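Local coordinates for YueI protein (Bacillus subtilis, PDB 2OHW) that is of unknown function and belongs to the DUF1694 family, folding as a single chain round a small mixed beta sheet with helices packed on it, at residues 37-42 and 106-111; 43-48 and 123-128; 54-59 and 82-87; 64-69 and 89-94. One frame throughout, in Å; residues are numbered along the deposited sequence.

Contact 1 of 4, residues 37-42 and 106-111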
loop_
_atom_site.group_PDB
_atom_site.type_symbol
_atom_site.label_atom_id
_atom_site.label_comp_id
_atom_site.label_asym_id
_atom_site.label_seq_id
_atom_site.Cartn_x
_atom_site.Cartn_y
_atom_site.Cartn_z
ATOM N N VAL A 37 -6.893 -5.457 -0.594
ATOM C CA VAL A 37 -6.061 -4.457 0.061
ATOM C C VAL A 37 -6.609 -4.117 1.443
ATOM O O VAL A 37 -7.797 -3.799 1.593
ATOM C CB VAL A 37 -5.916 -3.187 -0.797
ATOM C CG1 VAL A 37 -5.091 -2.145 -0.059
ATOM C CG2 VAL A 37 -5.266 -3.522 -2.157
ATOM N N VAL A 38 -5.725 -4.174 2.440
ATOM C CA VAL A 38 -6.024 -3.796 3.810
ATOM C C VAL A 38 -5.576 -2.358 4.093
ATOM O O VAL A 38 -6.274 -1.613 4.773
ATOM C CB VAL A 38 -5.330 -4.775 4.800
ATOM C CG1 VAL A 38 -5.481 -4.313 6.231
ATOM C CG2 VAL A 38 -5.907 -6.187 4.636
ATOM N N LEU A 39 -4.420 -1.960 3.562
ATOM C CA LEU A 39 -3.905 -0.610 3.775
ATOM C C LEU A 39 -2.867 -0.332 2.704
ATOM O O LEU A 39 -2.132 -1.232 2.283
ATOM C CB LEU A 39 -3.277 -0.476 5.162
ATOM C CG LEU A 39 -2.999 0.938 5.715
ATOM C CD1 LEU A 39 -4.294 1.571 6.256
ATOM C CD2 LEU A 39 -2.005 0.803 6.841
ATOM N N ALA A 40 -2.802 0.917 2.259
ATOM C CA ALA A 40 -1.789 1.331 1.302
ATOM C C ALA A 40 -1.204 2.661 1.748
ATOM O O ALA A 40 -1.937 3.524 2.252
ATOM C CB ALA A 40 -2.397 1.443 -0.075
ATOM N N LEU A 41 0.111 2.819 1.584
ATOM C CA LEU A 41 0.813 4.077 1.888
ATOM C C LEU A 41 1.457 4.579 0.610
ATOM O O LEU A 41 1.980 3.760 -0.182
ATOM C CB LEU A 41 1.925 3.824 2.888
ATOM C CG LEU A 41 1.552 3.488 4.331
ATOM C CD1 LEU A 41 2.842 3.264 5.123
ATOM C CD2 LEU A 41 0.709 4.529 4.989
ATOM N N THR A 42 1.443 5.897 0.385
ATOM C CA THR A 42 2.163 6.445 -0.763
ATOM C C THR A 42 3.668 6.354 -0.513
ATOM O O THR A 42 4.121 6.207 0.639
ATOM C CB THR A 42 1.833 7.928 -1.024
ATOM O OG1 THR A 42 2.342 8.733 0.050
ATOM C CG2 THR A 42 0.335 8.137 -1.193
ATOM N N ILE A 106 3.899 1.050 -0.114
ATOM C CA ILE A 106 3.652 -0.170 0.641
ATOM C C ILE A 106 2.185 -0.510 0.482
ATOM O O ILE A 106 1.333 0.400 0.464
ATOM C CB ILE A 106 4.022 0.027 2.140
ATOM C CG1 ILE A 106 5.522 -0.236 2.325
ATOM C CG2 ILE A 106 3.115 -0.769 3.070
ATOM C CD1 ILE A 106 6.042 0.131 3.674
ATOM N N VAL A 107 1.900 -1.797 0.290
ATOM C CA VAL A 107 0.519 -2.295 0.289
ATOM C C VAL A 107 0.475 -3.517 1.195
ATOM O O VAL A 107 1.277 -4.433 1.034
ATOM C CB VAL A 107 0.055 -2.698 -1.132
ATOM C CG1 VAL A 107 -1.319 -3.358 -1.102
ATOM C CG2 VAL A 107 0.033 -1.486 -2.065
ATOM N N ILE A 108 -0.440 -3.512 2.161
ATOM C CA ILE A 108 -0.713 -4.694 2.964
ATOM C C ILE A 108 -1.900 -5.379 2.318
ATOM O O ILE A 108 -2.981 -4.789 2.228
ATOM C CB ILE A 108 -0.996 -4.346 4.439
ATOM C CG1 ILE A 108 0.224 -3.635 5.046
ATOM C CG2 ILE A 108 -1.346 -5.618 5.249
ATOM C CD1 ILE A 108 0.019 -2.995 6.424
ATOM N N ALA A 109 -1.690 -6.597 1.830
ATOM C CA ALA A 109 -2.722 -7.320 1.077
ATOM C C ALA A 109 -3.035 -8.638 1.747
ATOM O O ALA A 109 -2.127 -9.387 2.116
ATOM C CB ALA A 109 -2.261 -7.559 -0.354
ATOM N N ALA A 110 -4.322 -8.925 1.877
ATOM C CA ALA A 110 -4.785 -10.214 2.386
ATOM C C ALA A 110 -4.756 -11.277 1.292
ATOM O O ALA A 110 -4.702 -10.972 0.094
ATOM C CB ALA A 110 -6.186 -10.079 2.961
ATOM N N ASP A 111 -4.804 -12.543 1.697
ATOM C CA ASP A 111 -4.761 -13.622 0.702
ATOM C C ASP A 111 -6.157 -13.948 0.155
ATOM O O ASP A 111 -6.293 -14.761 -0.772
ATOM C CB ASP A 111 -4.061 -14.869 1.265
ATOM C CG ASP A 111 -4.827 -15.509 2.396
ATOM O OD1 ASP A 111 -5.661 -14.827 3.015
ATOM O OD2 ASP A 111 -4.591 -16.709 2.675
#

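Contact 2 of 4, residues 43-48 and 123-128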
loop_
_atom_site.group_PDB
_atom_site.type_symbol
_atom_site.label_atom_id
_atom_site.label_comp_id
_atom_site.label_asym_id
_atom_site.label_seq_id
_atom_site.Cartn_x
_atom_site.Cartn_y
_atom_site.Cartn_z
ATOM N N LYS A 43 4.449 6.462 -1.589
ATOM C CA LYS A 43 5.908 6.555 -1.433
ATOM C C LYS A 43 6.281 7.701 -0.490
ATOM O O LYS A 43 7.149 7.549 0.367
ATOM C CB LYS A 43 6.599 6.684 -2.790
ATOM C CG LYS A 43 6.582 5.398 -3.602
ATOM C CD LYS A 43 7.101 5.612 -5.036
ATOM C CE LYS A 43 8.491 6.211 -5.025
ATOM N NZ LYS A 43 9.458 5.260 -4.429
ATOM N N GLY A 44 5.595 8.834 -0.622
ATOM C CA GLY A 44 5.876 9.971 0.249
ATOM C C GLY A 44 5.655 9.660 1.720
ATOM O O GLY A 44 6.436 10.066 2.565
ATOM N N GLN A 45 4.578 8.933 2.028
ATOM C CA GLN A 45 4.341 8.494 3.404
ATOM C C GLN A 45 5.411 7.513 3.873
ATOM O O GLN A 45 5.883 7.586 5.018
ATOM C CB GLN A 45 2.932 7.899 3.526
ATOM C CG GLN A 45 1.846 8.945 3.338
ATOM C CD GLN A 45 0.455 8.329 3.397
ATOM O OE1 GLN A 45 0.168 7.363 2.696
ATOM N NE2 GLN A 45 -0.419 8.898 4.240
ATOM N N VAL A 46 5.804 6.569 3.021
ATOM C CA VAL A 46 6.843 5.620 3.460
ATOM C C VAL A 46 8.151 6.367 3.783
ATOM O O VAL A 46 8.913 5.960 4.674
ATOM C CB VAL A 46 7.061 4.501 2.423
ATOM C CG1 VAL A 46 8.259 3.619 2.795
ATOM C CG2 VAL A 46 5.805 3.658 2.333
ATOM N N LEU A 47 8.400 7.456 3.058
ATOM C CA LEU A 47 9.631 8.238 3.249
ATOM C C LEU A 47 9.626 9.086 4.516
ATOM O O LEU A 47 10.661 9.664 4.875
ATOM C CB LEU A 47 9.904 9.106 2.018
ATOM C CG LEU A 47 10.299 8.363 0.731
ATOM C CD1 LEU A 47 10.162 9.249 -0.511
ATOM C CD2 LEU A 47 11.686 7.731 0.815
ATOM N N ARG A 48 8.491 9.158 5.212
ATOM C CA ARG A 48 8.416 9.890 6.480
ATOM C C ARG A 48 9.333 9.221 7.508
ATOM O O ARG A 48 9.348 7.991 7.628
ATOM C CB ARG A 48 6.973 9.958 6.991
ATOM C CG ARG A 48 6.774 10.918 8.161
ATOM C CD ARG A 48 5.362 10.831 8.730
ATOM N NE ARG A 48 5.198 9.747 9.696
ATOM C CZ ARG A 48 4.177 9.644 10.543
ATOM N NH1 ARG A 48 3.216 10.557 10.552
ATOM N NH2 ARG A 48 4.117 8.628 11.396
ATOM N N ASP A 123 -3.568 12.243 5.682
ATOM C CA ASP A 123 -2.770 13.282 6.332
ATOM C C ASP A 123 -2.194 14.227 5.279
ATOM O O ASP A 123 -2.395 14.015 4.076
ATOM C CB ASP A 123 -1.708 12.675 7.297
ATOM C CG ASP A 123 -0.566 11.928 6.590
ATOM O OD1 ASP A 123 -0.589 11.760 5.359
ATOM O OD2 ASP A 123 0.396 11.519 7.290
ATOM N N ASP A 124 -1.487 15.272 5.704
ATOM C CA ASP A 124 -0.922 16.222 4.740
ATOM C C ASP A 124 0.079 15.600 3.756
ATOM O O ASP A 124 0.165 16.022 2.596
ATOM C CB ASP A 124 -0.278 17.420 5.465
ATOM C CG ASP A 124 0.892 17.023 6.356
ATOM O OD1 ASP A 124 1.040 15.826 6.703
ATOM O OD2 ASP A 124 1.681 17.934 6.726
ATOM N N ILE A 125 0.839 14.601 4.208
ATOM C CA ILE A 125 1.758 13.905 3.320
ATOM C C ILE A 125 1.011 13.146 2.214
ATOM O O ILE A 125 1.417 13.176 1.046
ATOM C CB ILE A 125 2.703 12.960 4.088
ATOM C CG1 ILE A 125 3.469 13.745 5.149
ATOM C CG2 ILE A 125 3.681 12.298 3.123
ATOM C CD1 ILE A 125 4.417 12.911 5.986
ATOM N N TYR A 126 -0.099 12.493 2.558
ATOM C CA TYR A 126 -0.906 11.831 1.533
ATOM C C TYR A 126 -1.332 12.817 0.459
ATOM O O TYR A 126 -1.151 12.567 -0.737
ATOM C CB TYR A 126 -2.161 11.184 2.125
ATOM C CG TYR A 126 -2.901 10.352 1.102
ATOM C CD1 TYR A 126 -2.551 9.029 0.890
ATOM C CD2 TYR A 126 -3.926 10.902 0.316
ATOM C CE1 TYR A 126 -3.197 8.242 -0.058
ATOM C CE2 TYR A 126 -4.580 10.130 -0.635
ATOM C CZ TYR A 126 -4.209 8.805 -0.814
ATOM O OH TYR A 126 -4.827 8.014 -1.750
ATOM N N ASN A 127 -1.892 13.937 0.906
ATOM C CA ASN A 127 -2.456 14.924 -0.007
ATOM C C ASN A 127 -1.390 15.503 -0.923
ATOM O O ASN A 127 -1.659 15.793 -2.078
ATOM C CB ASN A 127 -3.137 16.041 0.781
ATOM C CG ASN A 127 -4.358 15.560 1.534
ATOM O OD1 ASN A 127 -4.995 14.568 1.156
ATOM N ND2 ASN A 127 -4.704 16.265 2.607
ATOM N N ARG A 128 -0.171 15.638 -0.412
ATOM C CA ARG A 128 0.893 16.274 -1.184
ATOM C C ARG A 128 1.630 15.283 -2.079
ATOM O O ARG A 128 2.193 15.664 -3.108
ATOM C CB ARG A 128 1.873 17.002 -0.261
ATOM C CG ARG A 128 1.238 18.128 0.556
ATOM C CD ARG A 128 2.272 19.101 1.100
ATOM N NE ARG A 128 1.860 19.670 2.385
ATOM C CZ ARG A 128 2.491 19.455 3.538
ATOM N NH1 ARG A 128 3.583 18.700 3.574
ATOM N NH2 ARG A 128 2.036 20.007 4.657
HETATM O O HOH W 1 2.380 13.262 9.489
#

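Contact 3 of 4, residues 54-59 and 82-87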
loop_
_atom_site.group_PDB
_atom_site.type_symbol
_atom_site.label_atom_id
_atom_site.label_comp_id
_atom_site.label_asym_id
_atom_site.label_seq_id
_atom_site.Cartn_x
_atom_site.Cartn_y
_atom_site.Cartn_z
ATOM N N GLU A 54 -0.381 3.339 12.240
ATOM C CA GLU A 54 -1.562 2.770 11.598
ATOM C C GLU A 54 -1.216 1.540 10.776
ATOM O O GLU A 54 -2.001 0.598 10.707
ATOM C CB GLU A 54 -2.258 3.808 10.712
ATOM C CG GLU A 54 -2.826 5.000 11.495
ATOM C CD GLU A 54 -1.855 6.157 11.664
ATOM O OE1 GLU A 54 -0.639 5.997 11.463
ATOM O OE2 GLU A 54 -2.319 7.254 12.028
ATOM N N ALA A 55 -0.024 1.522 10.178
ATOM C CA ALA A 55 0.424 0.323 9.463
ATOM C C ALA A 55 0.752 -0.778 10.451
ATOM O O ALA A 55 0.417 -1.938 10.207
ATOM C CB ALA A 55 1.634 0.624 8.577
ATOM N N GLU A 56 1.392 -0.420 11.562
ATOM C CA GLU A 56 1.691 -1.420 12.595
ATOM C C GLU A 56 0.402 -2.062 13.100
ATOM O O GLU A 56 0.339 -3.267 13.300
ATOM C CB GLU A 56 2.506 -0.849 13.757
ATOM C CG GLU A 56 2.842 -1.941 14.794
ATOM C CD GLU A 56 4.072 -1.685 15.637
ATOM O OE1 GLU A 56 4.558 -0.532 15.696
ATOM O OE2 GLU A 56 4.534 -2.661 16.273
ATOM N N HIS A 57 -0.637 -1.251 13.288
ATOM C CA HIS A 57 -1.908 -1.785 13.743
ATOM C C HIS A 57 -2.452 -2.860 12.815
ATOM O O HIS A 57 -2.947 -3.904 13.271
ATOM C CB HIS A 57 -2.943 -0.665 13.897
ATOM C CG HIS A 57 -4.266 -1.154 14.394
ATOM N ND1 HIS A 57 -5.287 -1.524 13.548
ATOM C CD2 HIS A 57 -4.703 -1.411 15.650
ATOM C CE1 HIS A 57 -6.319 -1.944 14.263
ATOM N NE2 HIS A 57 -5.985 -1.892 15.540
ATOM N N GLU A 58 -2.396 -2.594 11.512
ATOM C CA GLU A 58 -2.889 -3.537 10.519
ATOM C C GLU A 58 -2.039 -4.807 10.451
ATOM O O GLU A 58 -2.566 -5.902 10.254
ATOM C CB GLU A 58 -2.994 -2.879 9.133
ATOM C CG GLU A 58 -4.101 -1.804 9.010
ATOM C CD GLU A 58 -5.470 -2.240 9.546
ATOM O OE1 GLU A 58 -5.910 -3.391 9.294
ATOM O OE2 GLU A 58 -6.123 -1.415 10.221
ATOM N N LEU A 59 -0.724 -4.671 10.606
ATOM C CA LEU A 59 0.129 -5.863 10.641
ATOM C C LEU A 59 -0.126 -6.724 11.885
ATOM O O LEU A 59 -0.126 -7.962 11.820
ATOM C CB LEU A 59 1.598 -5.464 10.541
ATOM C CG LEU A 59 1.984 -4.816 9.220
ATOM C CD1 LEU A 59 3.314 -4.142 9.376
ATOM C CD2 LEU A 59 2.034 -5.836 8.091
ATOM N N ILE A 82 9.508 -3.606 7.599
ATOM C CA ILE A 82 9.894 -5.021 7.604
ATOM C C ILE A 82 10.031 -5.511 9.045
ATOM O O ILE A 82 9.614 -6.633 9.362
ATOM C CB ILE A 82 11.205 -5.236 6.814
ATOM C CG1 ILE A 82 10.924 -5.096 5.308
ATOM C CG2 ILE A 82 11.859 -6.597 7.187
ATOM C CD1 ILE A 82 12.164 -5.239 4.403
ATOM N N GLN A 83 10.592 -4.661 9.909
ATOM C CA GLN A 83 10.718 -4.986 11.341
ATOM C C GLN A 83 9.340 -5.213 11.942
ATOM O O GLN A 83 9.144 -6.166 12.707
ATOM C CB GLN A 83 11.432 -3.868 12.104
ATOM C CG GLN A 83 12.842 -3.520 11.585
ATOM C CD GLN A 83 13.887 -4.547 11.966
ATOM O OE1 GLN A 83 13.952 -4.980 13.113
ATOM N NE2 GLN A 83 14.721 -4.932 11.008
ATOM N N MET A 84 8.395 -4.329 11.603
ATOM C CA MET A 84 7.017 -4.435 12.107
ATOM C C MET A 84 6.388 -5.730 11.611
ATOM O O MET A 84 5.749 -6.457 12.385
ATOM C CB MET A 84 6.158 -3.261 11.625
ATOM C CG MET A 84 6.534 -1.878 12.114
ATOM S SD MET A 84 5.417 -0.590 11.393
ATOM C CE MET A 84 4.650 -1.455 10.052
ATOM N N ALA A 85 6.557 -6.029 10.317
ATOM C CA ALA A 85 5.981 -7.244 9.727
ATOM C C ALA A 85 6.528 -8.489 10.436
ATOM O O ALA A 85 5.766 -9.352 10.874
ATOM C CB ALA A 85 6.240 -7.305 8.204
ATOM N N SER A 86 7.844 -8.584 10.569
ATOM C CA SER A 86 8.429 -9.769 11.180
ATOM C C SER A 86 7.994 -9.953 12.628
ATOM O O SER A 86 7.801 -11.095 13.075
ATOM C CB SER A 86 9.953 -9.740 11.023
ATOM O OG SER A 86 10.269 -9.815 9.639
ATOM N N ARG A 87 7.819 -8.834 13.335
ATOM C CA ARG A 87 7.355 -8.831 14.724
ATOM C C ARG A 87 6.043 -9.614 14.878
ATOM O O ARG A 87 5.821 -10.271 15.896
ATOM C CB ARG A 87 7.161 -7.388 15.197
ATOM C CG ARG A 87 6.696 -7.192 16.646
ATOM C CD ARG A 87 6.729 -5.699 17.009
ATOM N NE ARG A 87 8.041 -5.115 16.715
ATOM C CZ ARG A 87 8.257 -3.887 16.241
ATOM N NH1 ARG A 87 7.247 -3.057 15.987
ATOM N NH2 ARG A 87 9.500 -3.489 16.009
#

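Contact 4 of 4, residues 64-69 and 89-94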
loop_
_atom_site.group_PDB
_atom_site.type_symbol
_atom_site.label_atom_id
_atom_site.label_comp_id
_atom_site.label_asym_id
_atom_site.label_seq_id
_atom_site.Cartn_x
_atom_site.Cartn_y
_atom_site.Cartn_z
ATOM N N ASN A 64 -3.097 -13.790 7.680
ATOM C CA ASN A 64 -2.735 -14.178 6.328
ATOM C C ASN A 64 -2.666 -12.979 5.381
ATOM O O ASN A 64 -3.336 -12.934 4.353
ATOM C CB ASN A 64 -3.676 -15.276 5.816
ATOM C CG ASN A 64 -3.607 -16.546 6.662
ATOM O OD1 ASN A 64 -4.603 -17.255 6.816
ATOM N ND2 ASN A 64 -2.435 -16.831 7.217
ATOM N N VAL A 65 -1.862 -11.997 5.769
ATOM C CA VAL A 65 -1.556 -10.877 4.888
ATOM C C VAL A 65 -0.080 -10.917 4.522
ATOM O O VAL A 65 0.720 -11.603 5.176
ATOM C CB VAL A 65 -1.916 -9.494 5.501
ATOM C CG1 VAL A 65 -3.416 -9.396 5.806
ATOM C CG2 VAL A 65 -1.064 -9.172 6.731
ATOM N N THR A 66 0.258 -10.179 3.472
ATOM C CA THR A 66 1.639 -9.974 3.061
ATOM C C THR A 66 1.908 -8.477 3.006
ATOM O O THR A 66 1.041 -7.697 2.610
ATOM C CB THR A 66 1.902 -10.600 1.684
ATOM O OG1 THR A 66 1.545 -11.994 1.716
ATOM C CG2 THR A 66 3.371 -10.473 1.267
ATOM N N LEU A 67 3.117 -8.093 3.390
ATOM C CA LEU A 67 3.588 -6.735 3.192
ATOM C C LEU A 67 4.282 -6.615 1.821
ATOM O O LEU A 67 5.358 -7.187 1.602
ATOM C CB LEU A 67 4.539 -6.357 4.336
ATOM C CG LEU A 67 5.270 -5.028 4.173
ATOM C CD1 LEU A 67 4.270 -3.894 4.210
ATOM C CD2 LEU A 67 6.338 -4.856 5.255
ATOM N N LEU A 68 3.649 -5.894 0.896
ATOM C CA LEU A 68 4.198 -5.645 -0.435
ATOM C C LEU A 68 4.906 -4.286 -0.418
ATOM O O LEU A 68 4.334 -3.294 0.071
ATOM C CB LEU A 68 3.081 -5.614 -1.475
ATOM C CG LEU A 68 2.187 -6.868 -1.578
ATOM C CD1 LEU A 68 1.116 -6.676 -2.645
ATOM C CD2 LEU A 68 3.028 -8.101 -1.895
ATOM N N ILE A 69 6.139 -4.254 -0.941
ATOM C CA ILE A 69 6.989 -3.060 -0.898
ATOM C C ILE A 69 7.402 -2.722 -2.320
ATOM O O ILE A 69 7.860 -3.591 -3.065
ATOM C CB ILE A 69 8.240 -3.331 -0.063
ATOM C CG1 ILE A 69 7.862 -3.618 1.385
ATOM C CG2 ILE A 69 9.218 -2.154 -0.137
ATOM C CD1 ILE A 69 8.943 -4.399 2.131
ATOM N N GLY A 89 4.838 -11.867 12.457
ATOM C CA GLY A 89 4.806 -13.064 11.629
ATOM C C GLY A 89 4.262 -12.855 10.232
ATOM O O GLY A 89 3.764 -13.807 9.615
ATOM N N VAL A 90 4.381 -11.619 9.728
ATOM C CA VAL A 90 3.883 -11.280 8.398
ATOM C C VAL A 90 5.031 -11.324 7.394
ATOM O O VAL A 90 6.039 -10.635 7.583
ATOM C CB VAL A 90 3.247 -9.862 8.387
ATOM C CG1 VAL A 90 2.844 -9.428 6.958
ATOM C CG2 VAL A 90 2.037 -9.806 9.300
ATOM N N PRO A 91 4.871 -12.107 6.318
ATOM C CA PRO A 91 5.912 -12.141 5.295
ATOM C C PRO A 91 5.925 -10.853 4.486
ATOM O O PRO A 91 4.922 -10.145 4.440
ATOM C CB PRO A 91 5.498 -13.324 4.422
ATOM C CG PRO A 91 4.039 -13.393 4.560
ATOM C CD PRO A 91 3.742 -12.989 5.982
ATOM N N PHE A 92 7.059 -10.553 3.868
ATOM C CA PHE A 92 7.125 -9.423 2.957
ATOM C C PHE A 92 7.659 -9.821 1.596
ATOM O O PHE A 92 8.368 -10.834 1.447
ATOM C CB PHE A 92 7.965 -8.291 3.550
ATOM C CG PHE A 92 9.435 -8.601 3.663
ATOM C CD1 PHE A 92 10.295 -8.285 2.618
ATOM C CD2 PHE A 92 9.967 -9.155 4.826
ATOM C CE1 PHE A 92 11.655 -8.551 2.705
ATOM C CE2 PHE A 92 11.350 -9.430 4.917
ATOM C CZ PHE A 92 12.175 -9.122 3.866
ATOM N N LYS A 93 7.328 -8.998 0.611
ATOM C CA LYS A 93 7.799 -9.187 -0.761
ATOM C C LYS A 93 8.200 -7.835 -1.306
ATOM O O LYS A 93 7.441 -6.876 -1.198
ATOM C CB LYS A 93 6.693 -9.803 -1.637
ATOM C CG LYS A 93 6.236 -11.204 -1.209
ATOM C CD LYS A 93 5.365 -11.895 -2.279
ATOM C CE LYS A 93 4.913 -13.279 -1.805
ATOM N NZ LYS A 93 3.860 -13.890 -2.671
ATOM N N ILE A 94 9.390 -7.751 -1.883
ATOM C CA ILE A 94 9.785 -6.550 -2.607
ATOM C C ILE A 94 9.377 -6.722 -4.073
ATOM O O ILE A 94 9.843 -7.637 -4.773
ATOM C CB ILE A 94 11.295 -6.242 -2.437
ATOM C CG1 ILE A 94 11.611 -5.934 -0.963
ATOM C CG2 ILE A 94 11.684 -5.064 -3.306
ATOM C CD1 ILE A 94 13.043 -6.230 -0.552
#

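Contact 1 of 4, residues 37-42 and 106-111
A classic beta bulge interrupts this antiparallel pair, which joins the edge strand 37-42 to the inner strand 104-110 of the mixed sheet. The short segments 39-42 and 106-110 have axes 4.8 Å apart and directions 174° apart. V38 and L39 both face I108. The O of I108 takes two N-H groups: V38 N binds it at 2.8 Å, nearly along the C=O axis, and L39 N adds a weak bond. Past the bulge the pairing is regular. I108 N donates to L39 O at 2.8 Å, also close to the C=O axis. L41 N reaches I106 O at 2.9 Å in the carbonyl plane, and the return bond from I106 N to L41 O is weak. Side chains follow the register. V37, A40 and V107 share one face. There CG2 of V37 meets CG1 of V107 at 4.1 Å, and the two valines cross at about a right angle. L39, L41, I106 and I108 line the other face. L39 CD2 and I108 CD1 touch through their methyl ends at 4.3 Å. At the bulge V38 directs its CB toward the partner strand. V38 CB lies 4.1 Å from CG2 of I108, which stands anti to the backbone N. CG2 of V38 meets the CB of A110. Every residue that touches is buried. On the leucine-isoleucine face, helix 53-60 packs on L39 and I108, and Y81 of helix 75-87 covers L41 and I106. On the far edge of 104-110, V107 and A109 bond to strand 65-70.

Contact 2 of 4, residues 43-48 and 123-128
Two short helices meet here, and D123 is the N-cap of the second. The Q45 side chain crosses from helix 43-46 to the start of helix 124-129. Its CB leaves alongside the other helix, with CG anti to the carbonyl carbon (chi1 -67°). CG of Q45 then lies 3.8 Å from CG2 of I125. The chain stays extended, which carries the amide to the edge of the Y126 ring. CD lies there in the ring plane, and OE1 of Q45 comes 3.7 Å from Y126 CD1. The amide and ring planes are 62° apart. Q45 NE2 ends 3.1 Å from D123 OD1, a bond with an N-H...O angle of 146° that meets the oxygen from above the carboxylate plane. NE2 also donates to I121 O. OD1 has a second donor, the capping N of Y126, which comes nearly along the C-O axis. The two donors would fix the rotation of the carboxylate. Its other oxygen, OD2, is held by Y52 OH. R48 lies near OD2, but the charges are beyond salt-bridge range. A water accepts from R48 NH1 and gives OD2 a weak bond, while R48 NE binds K50 O. I125 carries the apolar part of the contact. Its CG2 lies against the backbone C and O of G44. At the other end of I125, CD1 packs across the aliphatic part of R48, 3.6 Å from CD.

Contact 3 of 4, residues 54-59 and 82-87
OE2 of E56 is the best-held polar atom, with two donors. R87 NH1 lies 2.8 Å from E56 OE2 in a salt bridge; the other donor is the hydroxyl of Y88, just past the helix end. The second oxygen of the carboxylate, OE1, has its own salt bridge to K53. So the acid faces two positive charges, which would be expected to keep it ionised. E56 gets there with CG anti to the backbone N and an extended chain. R87 also starts with CG anti to its backbone N, then bends at chi3. The two side chains cross at about a right angle. OE2 lies in the guanidinium plane, at its edge, but NH1 meets the carboxylate from 45° above its plane. The groups are thus tilted, their planes 40° apart. Beside this bridge the contact is apolar. M84 points toward helix 53-60. Its CG is anti to the carbonyl carbon and chi2 is extended, which brings M84 SD to 3.8 Å from CB of E56. L59 crosses M84 at about a right angle. The axes of 54-59 and 82-87 run 9.4 Å apart at a crossing angle of -25°. The helices run nearly side by side, both packed on the sheet: A55 lies on L39, and A85 on L67. This layered alpha/beta arrangement has a mostly apolar helix interface and a salt bridge along its outer side, where R87 is exposed.

Contact 4 of 4, residues 64-69 and 89-94
The parallel strands 65-70 and 92-95 are the two ends of a beta-alpha-beta crossover through helix 75-87. Their side chains pair across the sheet in register. L68 and K93 lie side by side and point the same way, with L68 CD2 4.0 Å from K93 CB. K93 then runs on extended, and its CG also touches CG2 of T66. On the opposite face L67 and F92 cross obliquely, CB to CB at 4.0 Å. F92 has its CG between the backbone N and the carbonyl carbon (chi1 69°), the crowded position, and its ring leads away from strand 65-70. CD1 of F92 still meets I69 CD1 at 4.1 Å, and helix 75-87 touches the ring through I82. V90 comes before the second strand, where a Schellman motif with G89 as C-prime residue ends the helix. V90 CG1, anti to the backbone N, lies 3.9 Å from V65 CG2 in an oblique crossing. T66 and P91 meet at about a right angle, with OG1 of T66 beside P91 CG. The backbone makes three bonds across the pair. L67 N meets P91 O in the carbonyl plane, with a nearly straight N-H...O angle of 172°, and L67 O takes K93 N. In the third, I69 N binds K93 O at 2.9 Å, nearly along the C=O axis.

Overall arrangement
Contacts 1 and 4 belong to one sheet. Strands 104-110 and 65-70 are neighbours in it, joined by backbone bonds from L68 N to V107 O and from T66 N to A109 O. Contact 1 is fully buried near the middle of the chain, whereas contact 4 takes in edge strand 92-95 and several exposed side chains. Contact 3, also largely buried, supplies helices over one face of this sheet, touching contact 1 through L39 and I108 and contact 4 through I82. Contact 2 is partly buried, about 21 Å from contact 4 between centres; it meets contact 1 through T42 and V46. Backbone bonding dominates in the sheet; side-chain charges and caps matter more between the helices.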